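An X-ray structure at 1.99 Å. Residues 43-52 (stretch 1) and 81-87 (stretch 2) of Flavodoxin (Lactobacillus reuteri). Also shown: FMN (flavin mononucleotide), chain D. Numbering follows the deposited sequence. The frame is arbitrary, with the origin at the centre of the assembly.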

# COMPACT_ATOMS: atom_id res chain seq x y z
N ASN A 43 -3.78 12.54 -3.28
CA ASN A 43 -4.75 11.48 -3.53
C ASN A 43 -4.33 10.17 -2.85
O ASN A 43 -5.16 9.49 -2.25
CB ASN A 43 -4.93 11.26 -5.04
CG ASN A 43 -5.74 12.38 -5.70
OD1 ASN A 43 -6.47 13.10 -5.03
ND2 ASN A 43 -5.59 12.53 -7.01
N ASN A 44 -3.05 9.81 -2.94
CA ASN A 44 -2.59 8.56 -2.35
C ASN A 44 -2.44 8.65 -0.84
O ASN A 44 -2.49 7.62 -0.17
CB ASN A 44 -1.28 8.14 -2.98
CG ASN A 44 -1.50 7.49 -4.32
OD1 ASN A 44 -1.73 6.29 -4.39
ND2 ASN A 44 -1.46 8.28 -5.39
N GLU A 45 -2.25 9.86 -0.31
CA GLU A 45 -2.35 10.04 1.14
C GLU A 45 -3.79 9.89 1.60
O GLU A 45 -4.06 9.31 2.65
CB GLU A 45 -1.78 11.40 1.55
CG GLU A 45 -1.99 11.69 3.01
CD GLU A 45 -1.36 12.99 3.45
OE1 GLU A 45 -0.63 13.62 2.65
OE2 GLU A 45 -1.58 13.37 4.62
N GLU A 46 -4.73 10.41 0.80
CA GLU A 46 -6.14 10.14 1.05
C GLU A 46 -6.43 8.64 1.07
O GLU A 46 -7.12 8.14 1.96
CB GLU A 46 -7.00 10.86 -0.00
CG GLU A 46 -8.46 10.98 0.32
CD GLU A 46 -9.20 11.88 -0.69
OE1 GLU A 46 -8.53 12.57 -1.49
OE2 GLU A 46 -10.45 11.89 -0.67
N VAL A 47 -5.89 7.90 0.09
CA VAL A 47 -6.10 6.45 0.05
C VAL A 47 -5.53 5.80 1.31
O VAL A 47 -6.19 4.97 1.95
CB VAL A 47 -5.47 5.85 -1.22
CG1 VAL A 47 -5.47 4.29 -1.15
CG2 VAL A 47 -6.20 6.36 -2.49
N ALA A 48 -4.30 6.17 1.67
CA ALA A 48 -3.70 5.65 2.89
C ALA A 48 -4.56 5.98 4.12
O ALA A 48 -4.77 5.13 4.99
CB ALA A 48 -2.28 6.19 3.04
N ASN A 49 -5.07 7.22 4.19
CA ASN A 49 -5.94 7.61 5.31
C ASN A 49 -7.16 6.71 5.41
O ASN A 49 -7.55 6.29 6.51
CB ASN A 49 -6.39 9.06 5.15
CG ASN A 49 -5.28 10.08 5.38
OD1 ASN A 49 -4.18 9.77 5.85
ND2 ASN A 49 -5.58 11.34 5.05
N ILE A 50 -7.80 6.42 4.28
CA ILE A 50 -8.98 5.55 4.30
C ILE A 50 -8.61 4.16 4.78
O ILE A 50 -9.36 3.54 5.54
CB ILE A 50 -9.64 5.52 2.91
CG1 ILE A 50 -10.16 6.92 2.54
CG2 ILE A 50 -10.75 4.47 2.87
CD1 ILE A 50 -10.45 7.12 1.03
N VAL A 51 -7.45 3.65 4.35
CA VAL A 51 -7.04 2.31 4.77
C VAL A 51 -6.71 2.30 6.26
O VAL A 51 -7.09 1.38 6.99
CB VAL A 51 -5.87 1.82 3.91
CG1 VAL A 51 -5.35 0.48 4.43
CG2 VAL A 51 -6.29 1.70 2.41
N CYS A 52 -6.01 3.34 6.74
CA CYS A 52 -5.72 3.44 8.17
C CYS A 52 -6.99 3.49 9.00
O CYS A 52 -7.08 2.85 10.06
CB CYS A 52 -4.88 4.68 8.46
SG CYS A 52 -3.26 4.62 7.79
N LEU A 81 1.39 -4.97 6.31
CA LEU A 81 2.18 -3.97 5.59
C LEU A 81 1.43 -3.49 4.35
O LEU A 81 0.98 -4.31 3.55
CB LEU A 81 3.53 -4.55 5.18
CG LEU A 81 4.23 -5.31 6.31
CD1 LEU A 81 5.40 -6.11 5.77
CD2 LEU A 81 4.66 -4.33 7.38
N VAL A 82 1.31 -2.18 4.19
CA VAL A 82 0.54 -1.56 3.12
C VAL A 82 1.37 -0.45 2.50
O VAL A 82 1.92 0.39 3.22
CB VAL A 82 -0.82 -1.01 3.61
CG1 VAL A 82 -1.57 -0.29 2.46
CG2 VAL A 82 -1.66 -2.13 4.19
N VAL A 83 1.44 -0.43 1.16
CA VAL A 83 1.98 0.70 0.39
C VAL A 83 0.88 1.30 -0.48
O VAL A 83 0.21 0.58 -1.23
CB VAL A 83 3.19 0.28 -0.47
CG1 VAL A 83 3.71 1.46 -1.27
CG2 VAL A 83 4.32 -0.32 0.40
N CYS A 84 0.72 2.61 -0.39
CA CYS A 84 -0.21 3.36 -1.24
C CYS A 84 0.61 4.39 -2.00
O CYS A 84 1.10 5.34 -1.40
CB CYS A 84 -1.31 4.03 -0.42
SG CYS A 84 -2.32 2.91 0.61
N ALA A 85 0.76 4.22 -3.32
CA ALA A 85 1.69 5.08 -4.04
C ALA A 85 1.21 5.35 -5.46
O ALA A 85 0.59 4.49 -6.10
CB ALA A 85 3.09 4.48 -4.11
N TYR A 86 1.56 6.54 -5.96
CA TYR A 86 1.13 6.97 -7.29
C TYR A 86 2.05 6.40 -8.37
O TYR A 86 3.10 5.81 -8.09
CB TYR A 86 1.13 8.50 -7.39
CG TYR A 86 2.50 9.13 -7.21
CD1 TYR A 86 3.38 9.24 -8.28
CD2 TYR A 86 2.92 9.60 -5.96
CE1 TYR A 86 4.66 9.82 -8.12
CE2 TYR A 86 4.19 10.17 -5.79
CZ TYR A 86 5.05 10.27 -6.86
OH TYR A 86 6.30 10.83 -6.69
N THR A 87 1.63 6.59 -9.61
CA THR A 87 2.40 6.32 -10.81
C THR A 87 2.55 7.62 -11.59
O THR A 87 1.61 8.42 -11.66
CB THR A 87 1.71 5.25 -11.68
OG1 THR A 87 1.51 4.05 -10.91
CG2 THR A 87 2.55 4.94 -12.90
N1 FMN D . -1.21 7.78 -13.42
C2 FMN D . -1.07 6.46 -13.79
O2 FMN D . -1.83 5.61 -13.31
N3 FMN D . -0.11 6.08 -14.71
C4 FMN D . 0.73 7.02 -15.26
O4 FMN D . 1.58 6.66 -16.07
C4A FMN D . 0.60 8.37 -14.90
N5 FMN D . 1.43 9.33 -15.44
C5A FMN D . 1.28 10.65 -15.04
C6 FMN D . 2.10 11.66 -15.57
C7 FMN D . 1.93 12.99 -15.17
C7M FMN D . 2.81 14.07 -15.74
C8 FMN D . 0.95 13.32 -14.25
C8M FMN D . 0.77 14.76 -13.83
C9 FMN D . 0.12 12.33 -13.72
C9A FMN D . 0.30 11.01 -14.11
N10 FMN D . -0.52 10.04 -13.57
C10 FMN D . -0.37 8.73 -13.97
C1' FMN D . -1.60 10.45 -12.62
C2' FMN D . -1.31 10.40 -11.13
O2' FMN D . -0.88 9.10 -10.80
C3' FMN D . -2.66 10.65 -10.47
O3' FMN D . -3.09 11.98 -10.68
C4' FMN D . -2.65 10.37 -8.99
O4' FMN D . -3.96 10.53 -8.50
C5' FMN D . -1.75 11.36 -8.26
O5' FMN D . -1.65 10.91 -6.93
P FMN D . -1.16 11.90 -5.76
O1P FMN D . -2.18 13.00 -5.61
O2P FMN D . -1.11 11.07 -4.48
O3P FMN D . 0.17 12.51 -6.11

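Residues 43-52 form a helix that runs roughly antiparallel to the strand that runs through Leu81 to Cys84, with the axes inclined at 152° and approaching to 7.4 Å. No hydrogen bond joins the two stretches directly; the two stretches meet by packing, burying 284 Å² in total, and FMN hydrogen-bonds to both.

Asn43 does not touch stretch 2 but anchors the start of the helix segment on the cofactor: its N donates to FMN O1P (2.9 Å) and its ND2 to FMN O4' (3.0 Å). Asn44 serves both partners. Its N and ND2 bind FMN O2P at 2.8 and 3.0 Å, while its CA-to-CB bond points toward stretch 2, with chi1 in the m well. There Asn44 OD1 lies 3.3 Å from Ala85 C and Asn44 ND2 lies 3.3 Å from Tyr86 CB, contacts of packing rather than hydrogen bonding. A short polar amide suits this site, since it reaches the phosphate while fitting against the backbone of Ala85. Along the ribityl chain, FMN O2' donates to Thr87 O (2.7 Å), so the cofactor bridges the two stretches.

Glu45 and Glu46 make no contact with stretch 2 and remain partly exposed. One turn beyond Asn44 the interface becomes apolar. The CA-to-CB bond of Val47 points toward stretch 2, and Val47 CG1 lies 3.9 Å from Cys84 SG. Ala48, directed sideways, has its CA 3.8 Å and its CB 4.1 Å from Cys84 SG, so the sulfur packs close to the helix backbone beside a small methyl. Cys84, also in contact with Asn44 O through its CB (3.8 Å), is the most extensively covered residue of the contact.

Asn49 and Ile50 stand clear of the strand. At Val51 the CA-to-CB bond again points toward stretch 2, and Val51 CG1 meets Val82 CG1 at 4.3 Å, a looser contact between two buried, branched side chains.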